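Local coordinates for OmpT protein (Vibrio cholerae serotype O1, PDB 6EHD) that is an outer-membrane beta-barrel that probably acts as a diffusion porin for ions and small solutes, at residues Thr106-Gly111 and Gly211-Asn216; Gly166-Asp171 and Asp191-Tyr196; Tyr215-Asp220 and Ile228-Ile233. The protein carries 1 engineered substitution. All coordinates share one frame; numbering follows the deposited sequence.

Interaction 1 (Thr106-Gly111 and Gly211-Asn216); sequences TGLRYG and GVTYYN. With C8E ((hydroxyethyloxy)tri(ethyloxy)octane), chain J; C8E ((hydroxyethyloxy)tri(ethyloxy)octane), chain K.
Gly107 to Tyr110 belong to the long loop that folds into the barrel lumen, as the constriction loop of general porins does. Here it rests on the inner face of the wall strand carrying Thr213 and Tyr215. Tyr215 is the centre of the contact. The backbone N of Arg109 sits over the middle of its ring, 3.6 Å above the plane, with its N-H directed at that face. The loop backbone runs across this ring. Gly107 O lies 3.3 Å from Tyr215 CB, Leu108 CA is near Tyr215 CD2, and Arg109 CB is near Tyr215 CD1. At the far end, Tyr215 OH comes to 3.7 Å from both CB and CD1 of Tyr110, and it is hydrogen-bonded to the hydroxyl of Tyr152. The Tyr110 hydroxyl goes to Asp92. Leu108 crosses Thr213 at about a right angle, and its CD2 is 3.8 Å from Thr213 CG2.

A single water joins the backbones. It donates to Gly107 O at 2.8 Å and to Thr213 O at 3.0 Å. The guanidinium of Arg109 leads away from the strand, through bends at chi2 and chi3, to a salt bridge with Glu230.

Apart from the N-H facing the ring, the direct contact is van der Waals packing, and the water adds a polar link. The buried N-H of Arg109 has no conventional acceptor in the model, so the pi electrons of Tyr215 are what it meets, in an N-H...pi contact.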
loop_
_atom_site.group_PDB
_atom_site.type_symbol
_atom_site.label_atom_id
_atom_site.label_comp_id
_atom_site.label_asym_id
_atom_site.label_seq_id
_atom_site.Cartn_x
_atom_site.Cartn_y
_atom_site.Cartn_z
ATOM N N THR A 106 -5.303 -5.869 -5.615
ATOM C CA THR A 106 -4.786 -6.229 -6.947
ATOM C C THR A 106 -5.054 -5.112 -7.980
ATOM O O THR A 106 -4.326 -5.035 -8.988
ATOM C CB THR A 106 -5.375 -7.500 -7.572
ATOM O OG1 THR A 106 -6.798 -7.392 -7.742
ATOM C CG2 THR A 106 -5.084 -8.714 -6.586
ATOM N N GLY A 107 -6.086 -4.301 -7.746
ATOM C CA GLY A 107 -6.486 -3.204 -8.679
ATOM C C GLY A 107 -5.745 -1.878 -8.439
ATOM O O GLY A 107 -6.026 -0.848 -9.110
ATOM N N LEU A 108 -4.788 -1.845 -7.467
ATOM C CA LEU A 108 -4.087 -0.623 -7.134
ATOM C C LEU A 108 -2.687 -0.774 -7.698
ATOM O O LEU A 108 -1.998 -1.746 -7.375
ATOM C CB LEU A 108 -4.148 -0.320 -5.623
ATOM C CG LEU A 108 -5.547 -0.354 -5.007
ATOM C CD1 LEU A 108 -5.482 -0.106 -3.497
ATOM C CD2 LEU A 108 -6.588 0.636 -5.615
ATOM N N ARG A 109 -2.342 0.081 -8.683
ATOM C CA ARG A 109 -1.217 -0.256 -9.572
ATOM C C ARG A 109 0.065 0.616 -9.379
ATOM O O ARG A 109 0.931 0.642 -10.246
ATOM C CB ARG A 109 -1.669 -0.154 -11.038
ATOM C CG ARG A 109 -2.917 -0.948 -11.395
ATOM C CD ARG A 109 -2.917 -2.416 -10.901
ATOM N NE ARG A 109 -1.722 -3.153 -11.388
ATOM C CZ ARG A 109 -0.957 -3.988 -10.688
ATOM N NH1 ARG A 109 -1.241 -4.328 -9.431
ATOM N NH2 ARG A 109 0.131 -4.549 -11.275
ATOM N N TYR A 110 0.169 1.337 -8.262
ATOM C CA TYR A 110 1.302 2.265 -8.013
ATOM C C TYR A 110 2.643 1.516 -7.637
ATOM O O TYR A 110 3.720 2.128 -7.750
ATOM C CB TYR A 110 0.974 3.240 -6.846
ATOM C CG TYR A 110 0.643 2.581 -5.513
ATOM C CD1 TYR A 110 -0.677 2.166 -5.202
ATOM C CD2 TYR A 110 1.643 2.289 -4.580
ATOM C CE1 TYR A 110 -0.953 1.479 -4.009
ATOM C CE2 TYR A 110 1.378 1.605 -3.400
ATOM C CZ TYR A 110 0.076 1.203 -3.104
ATOM O OH TYR A 110 -0.134 0.525 -1.910
ATOM N N GLY A 111 2.537 0.281 -7.099
ATOM C CA GLY A 111 3.597 -0.378 -6.364
ATOM C C GLY A 111 4.383 -1.408 -7.145
ATOM O O GLY A 111 5.238 -2.122 -6.587
ATOM N N GLY A 211 -16.923 1.809 -1.563
ATOM C CA GLY A 211 -15.886 2.482 -2.308
ATOM C C GLY A 211 -15.665 1.907 -3.698
ATOM O O GLY A 211 -15.760 0.667 -3.905
ATOM N N VAL A 212 -15.261 2.791 -4.621
ATOM C CA VAL A 212 -14.861 2.419 -5.958
ATOM C C VAL A 212 -13.583 3.137 -6.339
ATOM O O VAL A 212 -13.475 4.358 -6.185
ATOM C CB VAL A 212 -15.996 2.725 -7.049
ATOM C CG1 VAL A 212 -15.517 2.353 -8.437
ATOM C CG2 VAL A 212 -17.278 2.042 -6.646
ATOM N N THR A 213 -12.614 2.404 -6.929
ATOM C CA THR A 213 -11.390 2.982 -7.486
ATOM C C THR A 213 -11.151 2.485 -8.937
ATOM O O THR A 213 -11.238 1.249 -9.233
ATOM C CB THR A 213 -10.105 2.623 -6.681
ATOM O OG1 THR A 213 -10.196 3.093 -5.320
ATOM C CG2 THR A 213 -8.818 3.118 -7.389
ATOM N N TYR A 214 -10.920 3.471 -9.843
ATOM C CA TYR A 214 -10.384 3.195 -11.150
ATOM C C TYR A 214 -8.870 3.444 -11.169
ATOM O O TYR A 214 -8.409 4.526 -10.709
ATOM C CB TYR A 214 -11.064 4.131 -12.167
ATOM C CG TYR A 214 -12.557 4.050 -12.408
ATOM C CD1 TYR A 214 -13.295 2.881 -12.154
ATOM C CD2 TYR A 214 -13.234 5.096 -13.096
ATOM C CE1 TYR A 214 -14.680 2.800 -12.373
ATOM C CE2 TYR A 214 -14.580 4.972 -13.397
ATOM C CZ TYR A 214 -15.301 3.782 -13.114
ATOM O OH TYR A 214 -16.654 3.651 -13.461
ATOM N N TYR A 215 -8.064 2.574 -11.744
ATOM C CA TYR A 215 -6.626 2.801 -11.902
ATOM C C TYR A 215 -6.236 2.457 -13.385
ATOM O O TYR A 215 -6.742 1.500 -13.987
ATOM C CB TYR A 215 -5.716 1.869 -10.924
ATOM C CG TYR A 215 -4.860 2.590 -9.933
ATOM C CD1 TYR A 215 -3.624 3.197 -10.337
ATOM C CD2 TYR A 215 -5.210 2.705 -8.582
ATOM C CE1 TYR A 215 -2.825 3.887 -9.447
ATOM C CE2 TYR A 215 -4.421 3.380 -7.668
ATOM C CZ TYR A 215 -3.242 4.027 -8.081
ATOM O OH TYR A 215 -2.445 4.741 -7.180
ATOM N N ASN A 216 -5.340 3.236 -13.944
ATOM C CA ASN A 216 -4.592 2.866 -15.148
ATOM C C ASN A 216 -3.095 2.871 -14.811
ATOM O O ASN A 216 -2.610 3.729 -14.055
ATOM C CB ASN A 216 -4.784 3.868 -16.313
ATOM C CG ASN A 216 -6.045 3.587 -17.195
ATOM O OD1 ASN A 216 -6.603 2.429 -17.349
ATOM N ND2 ASN A 216 -6.480 4.654 -17.857
HETATM C C1 C8E J . -10.547 14.569 -15.382
HETATM C C2 C8E J . -10.135 14.094 -14.012
HETATM C C3 C8E J . -11.274 14.328 -13.036
HETATM C C4 C8E J . -11.312 13.263 -11.964
HETATM C C5 C8E J . -11.905 13.792 -10.673
HETATM C C6 C8E J . -13.041 12.980 -10.121
HETATM C C7 C8E J . -14.182 12.628 -11.069
HETATM C C8 C8E J . -15.489 12.483 -10.253
HETATM O O9 C8E J . -15.286 11.492 -9.268
HETATM C C10 C8E J . -16.401 10.942 -8.576
HETATM C C11 C8E J . -15.811 9.718 -7.890
HETATM O O12 C8E J . -16.085 8.554 -8.687
HETATM C C13 C8E J . -15.370 7.397 -8.289
HETATM C C14 C8E J . -15.167 6.502 -9.484
HETATM O O15 C8E J . -16.337 5.797 -9.931
HETATM C C16 C8E J . -17.621 6.333 -9.898
HETATM C C17 C8E J . -18.452 5.613 -10.954
HETATM O O18 C8E J . -19.548 4.928 -10.389
HETATM C C19 C8E J . -20.651 5.757 -10.054
HETATM C C20 C8E J . -21.522 4.717 -9.391
HETATM O O21 C8E J . -20.996 4.173 -8.175
HETATM C C1 C8E K . -7.812 14.164 -16.277
HETATM C C2 C8E K . -6.388 14.216 -16.820
HETATM C C3 C8E K . -5.897 12.836 -17.158
HETATM C C4 C8E K . -4.421 12.748 -16.911
HETATM C C5 C8E K . -3.918 11.474 -17.465
HETATM C C6 C8E K . -2.452 11.282 -17.178
HETATM C C7 C8E K . -2.162 9.854 -17.557
HETATM C C8 C8E K . -0.736 9.396 -17.366
HETATM O O9 C8E K . -0.792 7.990 -17.666
HETATM C C10 C8E K . -0.958 7.128 -16.554
HETATM C C11 C8E K . -1.834 5.935 -16.930
HETATM O O12 C8E K . -1.306 5.323 -18.098
HETATM O O HOH W 1 -8.815 -0.431 -9.045
#

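Interaction 2 (Gly166-Asp171 and Asp191-Tyr196); sequences GGQNRD and DVTNSY. With C8E ((hydroxyethyloxy)tri(ethyloxy)octane), chain K.
Arg170 NH2 and Asp191 OD2, 2.7 Å apart, form one half of a side-on salt bridge. The other half runs from Arg170 NE to Asp191 OD1 at 2.8 Å. Both oxygens use their syn lone pairs, and the carboxylate is only 18° from the guanidinium plane. The Arg170 chain is extended from CG to NE, and this carries the group across to the neighbouring strand. Its CD also passes Thr193 OG1.

The two segments are antiparallel neighbours in the wall of the porin barrel. Gly167 pairs with Tyr196, Asn169 with Asn194 and Asp171 with Val192, each through two backbone hydrogen bonds. Gln168, Arg170, Thr193 and Ser195 lie on the outer side. There Gln168 CG packs 3.5 Å from Thr193 CG2, and Gln168 OE1 is 3.0 Å from Ser195 OG. On this outer side C10 of a detergent molecule lies near Ser195 O.

The other face looks into the lumen. Tyr196 takes the crowded position (chi1 46°), with CG between its backbone N and carbonyl carbon. The ring lies over Gly167, whose O is 3.6 Å above the ring centre. A ring laid on a cross-strand glycine in this way is known as aromatic rescue of glycine. Tyr196 OH is hydrogen-bonded to Glu150, which fixes the far end of the ring.

Further along this face Asn169 and Asn194 are linked through water. Asn169 ND2 bonds to Gln146 OE1 and Glu147 O, and Asn194 ND2 also reaches Arg109 O in the lumen loop. The linking water donates to Asn169 OD1 at 2.7 Å and accepts from Asn194 ND2 at 3.1 Å.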
loop_
_atom_site.group_PDB
_atom_site.type_symbol
_atom_site.label_atom_id
_atom_site.label_comp_id
_atom_site.label_asym_id
_atom_site.label_seq_id
_atom_site.Cartn_x
_atom_site.Cartn_y
_atom_site.Cartn_z
ATOM N N GLY A 166 -1.643 10.476 -9.100
ATOM C CA GLY A 166 -0.758 9.481 -9.615
ATOM C C GLY A 166 0.662 9.965 -9.731
ATOM O O GLY A 166 1.133 10.782 -8.930
ATOM N N GLY A 167 1.380 9.355 -10.650
ATOM C CA GLY A 167 2.818 9.579 -10.743
ATOM C C GLY A 167 3.591 8.689 -11.697
ATOM O O GLY A 167 3.024 8.022 -12.578
ATOM N N GLN A 168 4.923 8.772 -11.542
ATOM C CA GLN A 168 5.869 8.008 -12.315
ATOM C C GLN A 168 7.024 7.473 -11.519
ATOM O O GLN A 168 7.579 8.199 -10.681
ATOM C CB GLN A 168 6.385 8.914 -13.533
ATOM C CG GLN A 168 7.110 8.042 -14.543
ATOM C CD GLN A 168 7.458 8.853 -15.798
ATOM O OE1 GLN A 168 6.695 8.887 -16.827
ATOM N NE2 GLN A 168 8.506 9.597 -15.670
ATOM N N ASN A 169 7.368 6.195 -11.731
ATOM C CA ASN A 169 8.378 5.462 -10.952
ATOM C C ASN A 169 9.278 4.719 -11.981
ATOM O O ASN A 169 8.765 4.017 -12.847
ATOM C CB ASN A 169 7.707 4.486 -9.979
ATOM C CG ASN A 169 8.642 3.642 -9.126
ATOM O OD1 ASN A 169 8.244 2.517 -8.799
ATOM N ND2 ASN A 169 9.843 4.183 -8.639
ATOM N N ARG A 170 10.595 4.974 -11.935
ATOM C CA ARG A 170 11.556 4.355 -12.917
ATOM C C ARG A 170 12.627 3.590 -12.215
ATOM O O ARG A 170 13.218 4.104 -11.260
ATOM C CB ARG A 170 12.232 5.436 -13.809
ATOM C CG ARG A 170 13.064 4.831 -14.962
ATOM C CD ARG A 170 13.437 5.894 -16.006
ATOM N NE ARG A 170 14.422 5.360 -16.963
ATOM C CZ ARG A 170 15.069 6.110 -17.863
ATOM N NH1 ARG A 170 14.863 7.436 -17.946
ATOM N NH2 ARG A 170 15.933 5.534 -18.692
ATOM N N ASP A 171 12.891 2.364 -12.672
ATOM C CA ASP A 171 13.983 1.561 -12.154
ATOM C C ASP A 171 14.869 1.123 -13.363
ATOM O O ASP A 171 14.430 0.329 -14.213
ATOM C CB ASP A 171 13.507 0.322 -11.441
ATOM C CG ASP A 171 14.680 -0.432 -10.724
ATOM O OD1 ASP A 171 15.776 -0.559 -11.288
ATOM O OD2 ASP A 171 14.520 -0.871 -9.590
ATOM N N ASP A 191 15.350 -1.629 -18.021
ATOM C CA ASP A 191 15.069 -0.253 -17.639
ATOM C C ASP A 191 13.543 -0.023 -17.845
ATOM O O ASP A 191 13.058 0.135 -18.979
ATOM C CB ASP A 191 15.951 0.695 -18.492
ATOM C CG ASP A 191 15.808 2.176 -18.140
ATOM O OD1 ASP A 191 14.898 2.622 -17.366
ATOM O OD2 ASP A 191 16.610 2.958 -18.709
ATOM N N VAL A 192 12.786 -0.034 -16.725
ATOM C CA VAL A 192 11.297 -0.019 -16.774
ATOM C C VAL A 192 10.759 1.212 -16.010
ATOM O O VAL A 192 11.280 1.564 -14.946
ATOM C CB VAL A 192 10.712 -1.353 -16.285
ATOM C CG1 VAL A 192 11.238 -1.745 -14.923
ATOM C CG2 VAL A 192 9.170 -1.341 -16.275
ATOM N N THR A 193 9.810 1.885 -16.638
ATOM C CA THR A 193 9.055 3.027 -16.073
ATOM C C THR A 193 7.580 2.585 -15.870
ATOM O O THR A 193 6.984 1.958 -16.785
ATOM C CB THR A 193 9.112 4.249 -17.036
ATOM O OG1 THR A 193 10.487 4.660 -17.195
ATOM C CG2 THR A 193 8.431 5.463 -16.457
ATOM N N ASN A 194 7.014 2.897 -14.694
ATOM C CA ASN A 194 5.567 2.658 -14.399
ATOM C C ASN A 194 4.969 4.017 -14.217
ATOM O O ASN A 194 5.444 4.727 -13.341
ATOM C CB ASN A 194 5.478 1.832 -13.111
ATOM C CG ASN A 194 4.041 1.397 -12.770
ATOM O OD1 ASN A 194 3.212 1.287 -13.662
ATOM N ND2 ASN A 194 3.771 1.114 -11.444
ATOM N N SER A 195 4.027 4.417 -15.106
ATOM C CA SER A 195 3.290 5.639 -15.049
ATOM C C SER A 195 1.804 5.325 -14.704
ATOM O O SER A 195 1.183 4.524 -15.342
ATOM C CB SER A 195 3.355 6.374 -16.416
ATOM O OG SER A 195 4.743 6.568 -16.722
ATOM N N TYR A 196 1.231 6.008 -13.714
ATOM C CA TYR A 196 -0.097 5.608 -13.218
ATOM C C TYR A 196 -0.977 6.808 -12.799
ATOM O O TYR A 196 -0.514 7.901 -12.478
ATOM C CB TYR A 196 0.077 4.507 -12.067
ATOM C CG TYR A 196 1.178 4.920 -11.031
ATOM C CD1 TYR A 196 2.516 4.558 -11.272
ATOM C CD2 TYR A 196 0.878 5.732 -9.937
ATOM C CE1 TYR A 196 3.553 4.966 -10.420
ATOM C CE2 TYR A 196 1.922 6.111 -9.045
ATOM C CZ TYR A 196 3.267 5.748 -9.320
ATOM O OH TYR A 196 4.321 6.133 -8.482
HETATM C C1 C8E K . -7.812 14.164 -16.277
HETATM C C2 C8E K . -6.388 14.216 -16.820
HETATM C C3 C8E K . -5.897 12.836 -17.158
HETATM C C4 C8E K . -4.421 12.748 -16.911
HETATM C C5 C8E K . -3.918 11.474 -17.465
HETATM C C6 C8E K . -2.452 11.282 -17.178
HETATM C C7 C8E K . -2.162 9.854 -17.557
HETATM C C8 C8E K . -0.736 9.396 -17.366
HETATM O O9 C8E K . -0.792 7.990 -17.666
HETATM C C10 C8E K . -0.958 7.128 -16.554
HETATM C C11 C8E K . -1.834 5.935 -16.930
HETATM O O12 C8E K . -1.306 5.323 -18.098
HETATM O O HOH W 2 5.879 1.244 -9.159
#

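Interaction 3 (Tyr215-Asp220 and Ile228-Ile233); sequences YNAELD and IDEDAI. With C8E ((hydroxyethyloxy)tri(ethyloxy)octane), chain K.
Strands 215-220 and 228-233 run antiparallel, their axes 4.7 Å apart at closest approach and 168° between their directions. They are the two arms of a beta hairpin in the porin barrel wall. Tyr215 pairs with Ala232, Ala217 with Glu230 and Leu219 with Ile228, each by two backbone hydrogen bonds. The bond from Leu219 N to Ile228 O is 2.8 Å long and almost straight.

Asn216, Glu218, Asp229 and Asp231 lie on the outer side. Glu218 and Asp229 stand side by side, pointing the same way, with their carboxylates nearly coplanar. Glu218 OE1 is 2.7 Å from Asp229 OD1. At this distance one of the two acids probably holds a proton, and its pKa would then be raised. Their first torsions differ: CG is anti to the backbone N in Glu218 (chi1 -178°) and anti to the carbonyl carbon in Asp229 (chi1 -76°). Asp229 OD1 also lies 3.4 Å from Glu218 CG. C11 of a detergent molecule touches Asn216 CB at 3.7 Å, consistent with this face being the outer side of the barrel.

The opposite face turns inward. At one end Tyr215 CB meets Ala232 CB. In the middle, the extended Glu230 chain carries its carboxylate past the small Ala217 into the lumen, where OE1 forms a salt bridge with Arg109 of the lumen loop. The pairing probably offsets the cost of burying the Glu230 charge. Towards the turn, Leu219 and Ile228 both pack on Leu295 of strand 293-299, and their own CB atoms are 4.4 Å apart. Beside the salt bridge, Glu230 OE1 lies 3.7 Å from Ala217 CB.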
loop_
_atom_site.group_PDB
_atom_site.type_symbol
_atom_site.label_atom_id
_atom_site.label_comp_id
_atom_site.label_asym_id
_atom_site.label_seq_id
_atom_site.Cartn_x
_atom_site.Cartn_y
_atom_site.Cartn_z
ATOM N N TYR A 215 -8.064 2.574 -11.744
ATOM C CA TYR A 215 -6.626 2.801 -11.902
ATOM C C TYR A 215 -6.236 2.457 -13.385
ATOM O O TYR A 215 -6.742 1.500 -13.987
ATOM C CB TYR A 215 -5.716 1.869 -10.924
ATOM C CG TYR A 215 -4.860 2.590 -9.933
ATOM C CD1 TYR A 215 -3.624 3.197 -10.337
ATOM C CD2 TYR A 215 -5.210 2.705 -8.582
ATOM C CE1 TYR A 215 -2.825 3.887 -9.447
ATOM C CE2 TYR A 215 -4.421 3.380 -7.668
ATOM C CZ TYR A 215 -3.242 4.027 -8.081
ATOM O OH TYR A 215 -2.445 4.741 -7.180
ATOM N N ASN A 216 -5.340 3.236 -13.944
ATOM C CA ASN A 216 -4.592 2.866 -15.148
ATOM C C ASN A 216 -3.095 2.871 -14.811
ATOM O O ASN A 216 -2.610 3.729 -14.055
ATOM C CB ASN A 216 -4.784 3.868 -16.313
ATOM C CG ASN A 216 -6.045 3.587 -17.195
ATOM O OD1 ASN A 216 -6.603 2.429 -17.349
ATOM N ND2 ASN A 216 -6.480 4.654 -17.857
ATOM N N ALA A 217 -2.366 1.979 -15.475
ATOM C CA ALA A 217 -0.915 2.075 -15.462
ATOM C C ALA A 217 -0.351 1.687 -16.840
ATOM O O ALA A 217 -0.992 0.935 -17.585
ATOM C CB ALA A 217 -0.262 1.206 -14.406
ATOM N N GLU A 218 0.824 2.255 -17.115
ATOM C CA GLU A 218 1.616 1.920 -18.363
ATOM C C GLU A 218 3.020 1.593 -17.994
ATOM O O GLU A 218 3.694 2.389 -17.297
ATOM C CB GLU A 218 1.628 3.108 -19.394
ATOM C CG GLU A 218 2.410 2.719 -20.709
ATOM C CD GLU A 218 2.038 3.641 -21.866
ATOM O OE1 GLU A 218 0.947 3.423 -22.434
ATOM O OE2 GLU A 218 2.838 4.528 -22.224
ATOM N N LEU A 219 3.451 0.393 -18.397
ATOM C CA LEU A 219 4.794 -0.085 -18.162
ATOM C C LEU A 219 5.534 0.007 -19.542
ATOM O O LEU A 219 5.077 -0.600 -20.508
ATOM C CB LEU A 219 4.783 -1.521 -17.700
ATOM C CG LEU A 219 4.181 -1.722 -16.280
ATOM C CD1 LEU A 219 3.769 -3.162 -16.152
ATOM C CD2 LEU A 219 5.163 -1.324 -15.180
ATOM N N ASP A 220 6.560 0.837 -19.634
ATOM C CA ASP A 220 7.438 0.844 -20.855
ATOM C C ASP A 220 8.901 0.586 -20.548
ATOM O O ASP A 220 9.412 0.914 -19.448
ATOM C CB ASP A 220 7.244 2.012 -21.843
ATOM C CG ASP A 220 6.964 3.296 -21.192
ATOM O OD1 ASP A 220 7.860 3.755 -20.469
ATOM O OD2 ASP A 220 5.861 3.862 -21.423
ATOM N N ILE A 228 3.149 -2.204 -21.946
ATOM C CA ILE A 228 1.995 -2.976 -21.392
ATOM C C ILE A 228 1.067 -1.947 -20.678
ATOM O O ILE A 228 1.600 -1.160 -19.878
ATOM C CB ILE A 228 2.464 -4.081 -20.398
ATOM C CG1 ILE A 228 3.330 -5.117 -21.154
ATOM C CG2 ILE A 228 1.263 -4.783 -19.816
ATOM C CD1 ILE A 228 4.068 -6.082 -20.265
ATOM N N ASP A 229 -0.230 -1.941 -21.004
ATOM C CA ASP A 229 -1.248 -1.086 -20.360
ATOM C C ASP A 229 -2.064 -1.953 -19.402
ATOM O O ASP A 229 -2.410 -3.120 -19.759
ATOM C CB ASP A 229 -2.191 -0.448 -21.390
ATOM C CG ASP A 229 -1.521 0.739 -22.165
ATOM O OD1 ASP A 229 -0.467 1.264 -21.759
ATOM O OD2 ASP A 229 -2.096 1.150 -23.178
ATOM N N GLU A 230 -2.373 -1.404 -18.213
ATOM C CA GLU A 230 -3.313 -2.073 -17.284
ATOM C C GLU A 230 -4.525 -1.158 -17.032
ATOM O O GLU A 230 -4.340 0.050 -16.780
ATOM C CB GLU A 230 -2.581 -2.311 -15.932
ATOM C CG GLU A 230 -1.392 -3.222 -15.966
ATOM C CD GLU A 230 -0.759 -3.402 -14.560
ATOM O OE1 GLU A 230 -0.446 -2.412 -13.893
ATOM O OE2 GLU A 230 -0.589 -4.554 -14.118
ATOM N N ASP A 231 -5.721 -1.727 -17.065
ATOM C CA ASP A 231 -6.973 -1.018 -16.737
ATOM C C ASP A 231 -7.597 -1.793 -15.542
ATOM O O ASP A 231 -7.883 -3.057 -15.652
ATOM C CB ASP A 231 -7.965 -1.155 -17.941
ATOM C CG ASP A 231 -7.436 -0.569 -19.279
ATOM O OD1 ASP A 231 -6.507 0.290 -19.349
ATOM O OD2 ASP A 231 -8.146 -0.877 -20.277
ATOM N N ALA A 232 -7.945 -1.081 -14.434
ATOM C CA ALA A 232 -8.336 -1.792 -13.193
ATOM C C ALA A 232 -9.529 -1.131 -12.510
ATOM O O ALA A 232 -9.620 0.133 -12.523
ATOM C CB ALA A 232 -7.131 -1.823 -12.224
ATOM N N ILE A 233 -10.435 -1.960 -11.992
ATOM C CA ILE A 233 -11.555 -1.490 -11.198
ATOM C C ILE A 233 -11.581 -2.310 -9.870
ATOM O O ILE A 233 -11.442 -3.539 -9.882
ATOM C CB ILE A 233 -12.905 -1.563 -11.923
ATOM C CG1 ILE A 233 -14.018 -0.957 -11.066
ATOM C CG2 ILE A 233 -13.247 -2.994 -12.346
ATOM C CD1 ILE A 233 -15.419 -0.875 -11.694
HETATM C C1 C8E K . -7.812 14.164 -16.277
HETATM C C2 C8E K . -6.388 14.216 -16.820
HETATM C C3 C8E K . -5.897 12.836 -17.158
HETATM C C4 C8E K . -4.421 12.748 -16.911
HETATM C C5 C8E K . -3.918 11.474 -17.465
HETATM C C6 C8E K . -2.452 11.282 -17.178
HETATM C C7 C8E K . -2.162 9.854 -17.557
HETATM C C8 C8E K . -0.736 9.396 -17.366
HETATM O O9 C8E K . -0.792 7.990 -17.666
HETATM C C10 C8E K . -0.958 7.128 -16.554
HETATM C C11 C8E K . -1.834 5.935 -16.930
HETATM O O12 C8E K . -1.306 5.323 -18.098
#

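How the interactions relate
From the N terminus, the loop at 106-111 comes first, and it meets its partner 211-216 only about a hundred residues later. Interaction 1 therefore closes a large loop made mostly of wall strands. Interaction 2 is nested inside it and joins strands 160-171 and 184-205. Interaction 3 begins where interaction 1 ends, sharing Tyr215 and Asn216, and closes the short hairpin to strand 227-242. Strands 184-205 and 208-221 link interactions 2 and 3 as neighbours, and Ser195 O probably accepts from Glu218 N between them. Together they make a run of adjacent barrel wall. The lumen loop is fastened to that wall through Tyr215, Asn194 and Glu230.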